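Local coordinates for protein deoxycytidylate deaminase (Cyanophage S-TIM5, PDB 4P9E) that probably deaminates dCMP to dUMP with the aid of a bound zinc ion, as a hexameric member of the cytidine and deoxycytidylate deaminase family, at residues M28-K36 and E84-H95; H95-K103 and T122-Q130. All coordinates share one frame; numbering follows the deposited sequence.

Contact 1. Residues M28-K36 and E84-H95; sequences MKVGAIVVK and ESIDGSELFCTH
Inside the mixed sheet of the cytidine deaminase fold, strands 31-36 and 90-93 run antiparallel, Ile-33 facing Phe-92 and Val-35 facing Glu-90 as hydrogen-bonded pairs. Each pair is closed by two backbone bonds, and the strand axes lie 4.6 Å apart. Val-34/Leu-91 between them and Ala-32/Cys-93 beside them are non-hydrogen-bonded pairs. The ladder is carried on past Cys-93 by Thr-94, whose N donates to Gly-31 O while its hydroxyl replaces a backbone carbonyl: Gly-31 N donates to Thr-94 OG1 over 3.0 Å, nearly straight at 164°. With chi1 at 53°, OG1 sits between its own N and carbonyl carbon, turned to the opposite strand. The same oxygen shares a hydrogen bond of 2.8 Å with His-95 ND1, in the plane of the imidazole, which restrains the ring's rotation. Val-30 CG1 touches both Thr-94 OG1 and Cys-93 SG, 3.6 Å from the sulfur, and the poorly ordered Met-28 reaches the His-95 ring obliquely through CE. At the other end the fully extended Lys-36 spans the type II turn 86-89. Its NZ donates to Ser-85 O at 3.1 Å from above the carbonyl plane and weakly to Asp-87 O, with Glu-84 OE2 a long ion pair at 3.9 Å; Glu-84 OE1 bonds Ser-83 of another subunit. The turn is pinned by Ser-89, whose N and OG both donate to Ile-86 O. On one face Val-35 CG2 meets Phe-92 CD2 at 3.9 Å and helix 6-20 covers Ile-33 and Val-35; its Tyr-12 meets the Phe-92 ring at an angle, and Tyr-114 stacks on it. On the other, Cys-93 touches Glu-72 of helix 71-80. Strand 39-45 flanks 31-36 antiparallel, and 112-115 flanks 90-93 in parallel.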
loop_
_atom_site.group_PDB
_atom_site.type_symbol
_atom_site.label_atom_id
_atom_site.label_comp_id
_atom_site.label_asym_id
_atom_site.label_seq_id
_atom_site.Cartn_x
_atom_site.Cartn_y
_atom_site.Cartn_z
ATOM N N MET A 28 30.598 2.872 -18.235
ATOM C CA MET A 28 30.455 2.319 -16.901
ATOM C C MET A 28 29.195 1.497 -16.806
ATOM O O MET A 28 28.134 1.960 -17.205
ATOM C CB MET A 28 30.362 3.451 -15.901
ATOM C CG MET A 28 30.972 3.151 -14.573
ATOM S SD MET A 28 31.009 4.691 -13.665
ATOM C CE MET A 28 32.564 4.529 -12.776
ATOM N N LYS A 29 29.318 0.277 -16.292
ATOM C CA LYS A 29 28.157 -0.531 -15.926
ATOM C C LYS A 29 27.904 -0.503 -14.402
ATOM O O LYS A 29 28.761 -0.880 -13.607
ATOM C CB LYS A 29 28.318 -1.963 -16.424
ATOM C CG LYS A 29 28.544 -2.071 -17.911
ATOM C CD LYS A 29 28.127 -3.444 -18.438
ATOM C CE LYS A 29 28.586 -3.647 -19.877
ATOM N NZ LYS A 29 28.302 -2.444 -20.723
ATOM N N VAL A 30 26.722 -0.039 -14.011
ATOM C CA VAL A 30 26.364 0.124 -12.602
ATOM C C VAL A 30 25.084 -0.642 -12.275
ATOM O O VAL A 30 24.142 -0.688 -13.078
ATOM C CB VAL A 30 26.135 1.615 -12.266
ATOM C CG1 VAL A 30 26.068 1.835 -10.757
ATOM C CG2 VAL A 30 27.233 2.467 -12.880
ATOM N N GLY A 31 25.051 -1.249 -11.101
ATOM C CA GLY A 31 23.845 -1.899 -10.635
ATOM C C GLY A 31 23.483 -1.358 -9.276
ATOM O O GLY A 31 24.354 -0.971 -8.516
ATOM N N ALA A 32 22.193 -1.312 -8.973
ATOM C CA ALA A 32 21.743 -0.942 -7.629
ATOM C C ALA A 32 20.616 -1.866 -7.160
ATOM O O ALA A 32 19.899 -2.441 -7.967
ATOM C CB ALA A 32 21.315 0.532 -7.566
ATOM N N ILE A 33 20.495 -2.005 -5.844
ATOM C CA ILE A 33 19.533 -2.888 -5.188
ATOM C C ILE A 33 19.013 -2.170 -3.949
ATOM O O ILE A 33 19.804 -1.704 -3.140
ATOM C CB ILE A 33 20.219 -4.194 -4.744
ATOM C CG1 ILE A 33 20.391 -5.119 -5.932
ATOM C CG2 ILE A 33 19.408 -4.926 -3.729
ATOM C CD1 ILE A 33 19.093 -5.627 -6.465
ATOM N N VAL A 34 17.692 -2.059 -3.813
ATOM C CA VAL A 34 17.106 -1.542 -2.577
ATOM C C VAL A 34 16.706 -2.681 -1.640
ATOM O O VAL A 34 16.051 -3.640 -2.042
ATOM C CB VAL A 34 15.932 -0.560 -2.832
ATOM C CG1 VAL A 34 15.245 -0.194 -1.525
ATOM C CG2 VAL A 34 16.451 0.709 -3.502
ATOM N N VAL A 35 17.142 -2.593 -0.389
ATOM C CA VAL A 35 16.803 -3.611 0.595
ATOM C C VAL A 35 16.160 -2.984 1.820
ATOM O O VAL A 35 16.611 -1.961 2.314
ATOM C CB VAL A 35 18.033 -4.445 1.008
ATOM C CG1 VAL A 35 17.630 -5.519 2.004
ATOM C CG2 VAL A 35 18.682 -5.069 -0.219
ATOM N N LYS A 36 15.087 -3.597 2.296
ATOM C CA LYS A 36 14.421 -3.135 3.504
ATOM C C LYS A 36 13.746 -4.313 4.188
ATOM O O LYS A 36 13.142 -5.170 3.529
ATOM C CB LYS A 36 13.410 -2.056 3.149
ATOM C CG LYS A 36 12.750 -1.387 4.309
ATOM C CD LYS A 36 11.872 -0.283 3.793
ATOM C CE LYS A 36 10.985 0.298 4.871
ATOM N NZ LYS A 36 9.903 1.155 4.282
ATOM N N GLU A 84 5.547 0.253 -1.656
ATOM C CA GLU A 84 6.374 0.095 -0.483
ATOM C C GLU A 84 7.291 1.304 -0.385
ATOM O O GLU A 84 7.876 1.726 -1.372
ATOM C CB GLU A 84 7.156 -1.218 -0.632
ATOM C CG GLU A 84 7.992 -1.622 0.541
ATOM C CD GLU A 84 7.166 -1.948 1.763
ATOM O OE1 GLU A 84 6.439 -2.971 1.731
ATOM O OE2 GLU A 84 7.250 -1.186 2.755
ATOM N N SER A 85 7.401 1.880 0.800
ATOM C CA SER A 85 8.195 3.093 0.977
ATOM C C SER A 85 9.703 2.851 0.868
ATOM O O SER A 85 10.201 1.793 1.246
ATOM C CB SER A 85 7.883 3.756 2.312
ATOM O OG SER A 85 8.718 4.875 2.507
ATOM N N ILE A 86 10.427 3.842 0.359
ATOM C CA ILE A 86 11.872 3.740 0.246
ATOM C C ILE A 86 12.546 4.179 1.558
ATOM O O ILE A 86 13.711 3.869 1.812
ATOM C CB ILE A 86 12.404 4.548 -0.963
ATOM C CG1 ILE A 86 13.830 4.115 -1.309
ATOM C CG2 ILE A 86 12.325 6.038 -0.712
ATOM C CD1 ILE A 86 14.433 4.857 -2.455
ATOM N N ASP A 87 11.783 4.881 2.391
ATOM C CA ASP A 87 12.265 5.392 3.665
ATOM C C ASP A 87 12.713 4.263 4.595
ATOM O O ASP A 87 11.969 3.313 4.817
ATOM C CB ASP A 87 11.146 6.179 4.336
ATOM C CG ASP A 87 11.656 7.210 5.335
ATOM O OD1 ASP A 87 12.886 7.359 5.484
ATOM O OD2 ASP A 87 10.819 7.888 5.965
ATOM N N GLY A 88 13.933 4.369 5.123
ATOM C CA GLY A 88 14.472 3.375 6.033
ATOM C C GLY A 88 15.126 2.184 5.358
ATOM O O GLY A 88 15.630 1.282 6.013
ATOM N N SER A 89 15.122 2.176 4.038
ATOM C CA SER A 89 15.772 1.111 3.300
ATOM C C SER A 89 17.268 1.357 3.194
ATOM O O SER A 89 17.775 2.395 3.630
ATOM C CB SER A 89 15.199 1.025 1.894
ATOM O OG SER A 89 15.603 2.154 1.141
ATOM N N GLU A 90 17.960 0.394 2.599
ATOM C CA GLU A 90 19.376 0.535 2.293
ATOM C C GLU A 90 19.642 0.316 0.822
ATOM O O GLU A 90 18.987 -0.487 0.168
ATOM C CB GLU A 90 20.181 -0.467 3.085
ATOM C CG GLU A 90 19.566 -0.752 4.428
ATOM C CD GLU A 90 20.568 -1.269 5.405
ATOM O OE1 GLU A 90 20.802 -2.493 5.426
ATOM O OE2 GLU A 90 21.129 -0.435 6.134
ATOM N N LEU A 91 20.620 1.034 0.306
ATOM C CA LEU A 91 20.986 0.917 -1.083
ATOM C C LEU A 91 22.298 0.144 -1.244
ATOM O O LEU A 91 23.313 0.551 -0.694
ATOM C CB LEU A 91 21.160 2.319 -1.626
ATOM C CG LEU A 91 21.441 2.404 -3.112
ATOM C CD1 LEU A 91 20.289 1.768 -3.877
ATOM C CD2 LEU A 91 21.616 3.858 -3.472
ATOM N N PHE A 92 22.284 -0.971 -1.973
ATOM C CA PHE A 92 23.538 -1.596 -2.402
ATOM C C PHE A 92 23.818 -1.212 -3.838
ATOM O O PHE A 92 23.078 -1.566 -4.742
ATOM C CB PHE A 92 23.498 -3.113 -2.308
ATOM C CG PHE A 92 23.452 -3.624 -0.917
ATOM C CD1 PHE A 92 24.587 -4.138 -0.321
ATOM C CD2 PHE A 92 22.278 -3.587 -0.187
ATOM C CE1 PHE A 92 24.538 -4.608 0.972
ATOM C CE2 PHE A 92 22.241 -4.053 1.102
ATOM C CZ PHE A 92 23.365 -4.560 1.678
ATOM N N CYS A 93 24.899 -0.486 -4.058
ATOM C CA CYS A 93 25.258 -0.134 -5.406
ATOM C C CYS A 93 26.672 -0.656 -5.747
ATOM O O CYS A 93 27.517 -0.794 -4.866
ATOM C CB CYS A 93 25.128 1.383 -5.580
ATOM S SG CYS A 93 25.053 1.915 -7.318
ATOM N N THR A 94 26.918 -0.989 -7.008
ATOM C CA THR A 94 28.276 -1.324 -7.430
ATOM C C THR A 94 29.201 -0.119 -7.319
ATOM O O THR A 94 30.383 -0.265 -7.062
ATOM C CB THR A 94 28.340 -1.853 -8.880
ATOM O OG1 THR A 94 27.701 -0.932 -9.768
ATOM C CG2 THR A 94 27.671 -3.206 -8.996
ATOM N N HIS A 95 28.659 1.075 -7.502
ATOM C CA HIS A 95 29.476 2.271 -7.444
ATOM C C HIS A 95 28.992 3.291 -6.442
ATOM O O HIS A 95 27.806 3.375 -6.169
ATOM C CB HIS A 95 29.564 2.919 -8.813
ATOM C CG HIS A 95 30.290 2.085 -9.819
ATOM N ND1 HIS A 95 29.753 0.931 -10.348
ATOM C CD2 HIS A 95 31.519 2.220 -10.359
ATOM C CE1 HIS A 95 30.620 0.400 -11.192
ATOM N NE2 HIS A 95 31.696 1.163 -11.226
#

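Contact 2. Residues H95-K103 and T122-Q130; sequences HSPCPDCSK and TDGIDVLQQ. With ZN (zinc ion), chain B.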
loop_
_atom_site.group_PDB
_atom_site.type_symbol
_atom_site.label_atom_id
_atom_site.label_comp_id
_atom_site.label_asym_id
_atom_site.label_seq_id
_atom_site.Cartn_x
_atom_site.Cartn_y
_atom_site.Cartn_z
ATOM N N HIS A 95 28.659 1.075 -7.502
ATOM C CA HIS A 95 29.476 2.271 -7.444
ATOM C C HIS A 95 28.992 3.291 -6.442
ATOM O O HIS A 95 27.806 3.375 -6.169
ATOM C CB HIS A 95 29.564 2.919 -8.813
ATOM C CG HIS A 95 30.290 2.085 -9.819
ATOM N ND1 HIS A 95 29.753 0.931 -10.348
ATOM C CD2 HIS A 95 31.519 2.220 -10.359
ATOM C CE1 HIS A 95 30.620 0.400 -11.192
ATOM N NE2 HIS A 95 31.696 1.163 -11.226
ATOM N N SER A 96 29.944 4.026 -5.874
ATOM C CA SER A 96 29.686 5.260 -5.152
ATOM C C SER A 96 28.775 6.120 -6.034
ATOM O O SER A 96 28.956 6.147 -7.246
ATOM C CB SER A 96 31.030 5.951 -4.849
ATOM O OG SER A 96 30.974 7.372 -4.915
ATOM N N PRO A 97 27.750 6.767 -5.448
ATOM C CA PRO A 97 26.844 7.572 -6.277
ATOM C C PRO A 97 27.306 8.997 -6.572
ATOM O O PRO A 97 28.014 9.609 -5.784
ATOM C CB PRO A 97 25.545 7.596 -5.464
ATOM C CG PRO A 97 25.969 7.369 -4.090
ATOM C CD PRO A 97 27.151 6.458 -4.143
ATOM N N CYS A 98 26.881 9.503 -7.723
ATOM C CA CYS A 98 27.157 10.871 -8.148
ATOM C C CYS A 98 26.445 11.854 -7.229
ATOM O O CYS A 98 25.625 11.445 -6.417
ATOM C CB CYS A 98 26.722 11.063 -9.612
ATOM S SG CYS A 98 24.940 11.278 -9.901
ATOM N N PRO A 99 26.767 13.156 -7.332
ATOM C CA PRO A 99 26.048 14.122 -6.498
ATOM C C PRO A 99 24.531 14.171 -6.739
ATOM O O PRO A 99 23.807 14.388 -5.773
ATOM C CB PRO A 99 26.699 15.457 -6.881
ATOM C CG PRO A 99 28.067 15.086 -7.265
ATOM C CD PRO A 99 27.921 13.788 -8.000
ATOM N N ASP A 100 24.069 13.971 -7.976
ATOM C CA ASP A 100 22.638 14.044 -8.295
ATOM C C ASP A 100 21.849 12.876 -7.693
ATOM O O ASP A 100 20.696 13.028 -7.278
ATOM C CB ASP A 100 22.404 14.086 -9.812
ATOM C CG ASP A 100 23.180 15.212 -10.507
ATOM O OD1 ASP A 100 23.375 16.289 -9.877
ATOM O OD2 ASP A 100 23.595 15.011 -11.683
ATOM N N CYS A 101 22.469 11.706 -7.661
ATOM C CA CYS A 101 21.835 10.577 -7.028
ATOM C C CYS A 101 21.888 10.746 -5.513
ATOM O O CYS A 101 20.915 10.488 -4.815
ATOM C CB CYS A 101 22.478 9.271 -7.494
ATOM S SG CYS A 101 22.188 8.925 -9.262
ATOM N N SER A 102 23.011 11.230 -5.008
ATOM C CA SER A 102 23.152 11.488 -3.579
ATOM C C SER A 102 22.075 12.386 -2.950
ATOM O O SER A 102 21.555 12.055 -1.893
ATOM C CB SER A 102 24.540 12.042 -3.291
ATOM O OG SER A 102 25.513 11.056 -3.570
ATOM N N LYS A 103 21.742 13.505 -3.596
ATOM C CA LYS A 103 20.685 14.402 -3.129
ATOM C C LYS A 103 19.391 13.648 -2.911
ATOM O O LYS A 103 18.643 13.915 -1.964
ATOM C CB LYS A 103 20.340 15.453 -4.186
ATOM C CG LYS A 103 21.424 16.370 -4.649
ATOM C CD LYS A 103 20.880 17.353 -5.711
ATOM C CE LYS A 103 20.254 16.655 -6.907
ATOM N NZ LYS A 103 20.217 17.541 -8.102
ATOM N N THR A 122 33.562 11.498 -5.665
ATOM C CA THR A 122 33.686 11.290 -4.226
ATOM C C THR A 122 33.004 12.396 -3.427
ATOM O O THR A 122 32.972 12.355 -2.202
ATOM C CB THR A 122 35.150 11.178 -3.791
ATOM O OG1 THR A 122 35.297 10.059 -2.912
ATOM C CG2 THR A 122 35.584 12.437 -3.066
ATOM N N ASP A 123 32.468 13.381 -4.131
ATOM C CA ASP A 123 31.593 14.388 -3.555
ATOM C C ASP A 123 30.263 13.800 -3.098
ATOM O O ASP A 123 29.742 14.176 -2.055
ATOM C CB ASP A 123 31.357 15.519 -4.554
ATOM C CG ASP A 123 32.635 16.242 -4.929
ATOM O OD1 ASP A 123 33.605 16.185 -4.149
ATOM O OD2 ASP A 123 32.673 16.869 -6.007
ATOM N N GLY A 124 29.708 12.887 -3.886
ATOM C CA GLY A 124 28.448 12.263 -3.539
ATOM C C GLY A 124 28.554 11.693 -2.143
ATOM O O GLY A 124 27.669 11.855 -1.313
ATOM N N ILE A 125 29.683 11.048 -1.891
ATOM C CA ILE A 125 29.949 10.364 -0.641
ATOM C C ILE A 125 29.930 11.261 0.601
ATOM O O ILE A 125 29.315 10.918 1.608
ATOM C CB ILE A 125 31.301 9.648 -0.719
ATOM C CG1 ILE A 125 31.295 8.671 -1.887
ATOM C CG2 ILE A 125 31.610 8.935 0.586
ATOM C CD1 ILE A 125 30.258 7.600 -1.734
ATOM N N ASP A 126 30.609 12.401 0.548
ATOM C CA ASP A 126 30.677 13.245 1.736
ATOM C C ASP A 126 29.343 13.956 1.971
ATOM O O ASP A 126 28.936 14.191 3.113
ATOM C CB ASP A 126 31.869 14.217 1.689
ATOM C CG ASP A 126 31.622 15.410 0.789
ATOM O OD1 ASP A 126 30.960 15.222 -0.250
ATOM O OD2 ASP A 126 32.087 16.532 1.119
ATOM N N VAL A 127 28.637 14.259 0.890
ATOM C CA VAL A 127 27.328 14.858 1.046
ATOM C C VAL A 127 26.332 13.905 1.691
ATOM O O VAL A 127 25.589 14.300 2.589
ATOM C CB VAL A 127 26.806 15.430 -0.268
ATOM C CG1 VAL A 127 25.308 15.220 -0.388
ATOM C CG2 VAL A 127 27.152 16.913 -0.323
ATOM N N LEU A 128 26.331 12.652 1.254
ATOM C CA LEU A 128 25.502 11.644 1.892
ATOM C C LEU A 128 25.765 11.642 3.402
ATOM O O LEU A 128 24.845 11.482 4.210
ATOM C CB LEU A 128 25.783 10.258 1.302
ATOM C CG LEU A 128 25.291 9.890 -0.104
ATOM C CD1 LEU A 128 26.126 8.773 -0.676
ATOM C CD2 LEU A 128 23.838 9.461 -0.108
ATOM N N GLN A 129 27.021 11.849 3.778
ATOM C CA GLN A 129 27.388 11.771 5.185
ATOM C C GLN A 129 26.997 13.028 5.932
ATOM O O GLN A 129 26.501 12.963 7.066
ATOM C CB GLN A 129 28.866 11.435 5.343
ATOM C CG GLN A 129 29.111 9.941 5.152
ATOM C CD GLN A 129 30.534 9.507 5.453
ATOM O OE1 GLN A 129 30.752 8.517 6.160
ATOM N NE2 GLN A 129 31.509 10.231 4.907
ATOM N N GLN A 130 27.200 14.166 5.275
ATOM C CA GLN A 130 26.708 15.446 5.769
ATOM C C GLN A 130 25.237 15.328 6.105
ATOM O O GLN A 130 24.791 15.778 7.163
ATOM C CB GLN A 130 26.866 16.532 4.708
ATOM C CG GLN A 130 28.278 17.037 4.480
ATOM C CD GLN A 130 28.303 18.197 3.494
ATOM O OE1 GLN A 130 27.371 19.006 3.449
ATOM N NE2 GLN A 130 29.361 18.273 2.685
HETATM ZN ZN ZN B . 24.259 9.227 -10.208
HETATM O O HOH W 1 25.593 7.267 -9.595
#
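Ser-102, Gly-124 and Leu-128 form the centre of the meeting between helices 99-103 and 123-130, which run nearly parallel (17°) with their axes 8.4 Å apart. Gly-124, having no side chain, lets the two backbones come close: its CA is 4.2 Å from Pro-99 CA and makes a CA-H...O contact of 3.5 Å with Pro-97 O. Ser-102 OG also lies against this glycine, but its hydrogen bond goes back into its own helix, to Cys-98 O at 2.9 Å; chi1 of -66° sets OG beside its own backbone N, facing that carbonyl a turn back. The hydroxyl approaches from above the carbonyl's plane, and Ser-102 N donates to the same oxygen, so Cys-98 O is gripped twice. Just ahead of Ser-102 in the chain lies the zinc-binding PCxxC motif of the deaminase family. Cys-98, the N-cap of helix 99-107, binds zinc through SG at 2.2 Å and accepts from Cys-101 N; Cys-101 SG, a water and His-70 are the other ligands. The Cys-98 N-H points to that water. Pro-97 also touches Glu-72, the predicted proton donor. Leu-128 crosses Pro-97 obliquely, its CD1 3.7 Å from Pro-97 CG, and lays CG beside Ser-102 OG. One turn earlier, Ile-125 brings CG1 and CD1 against Ser-96 OG. Phe-67 of a second subunit packs on Pro-99 and Val-127.

From the N terminus, strand 31-36 comes first, and contact 1 closes when the chain returns, after strand 39-45 and helix 71-80, to lay 90-93 alongside it. His-95, shared by both contacts, marks the passage from the sheet to the zinc-binding helix 99-107. Contact 2 closes later, when helix 123-130 follows strand 112-115 and packs on the start of 99-107. The two loops are therefore in series, neither nested nor crossed, with centres about 13 Å apart. Contact 1 joins strands inside the sheet; contact 2 joins helices leading to its last two parallel strands. Both border the second subunit.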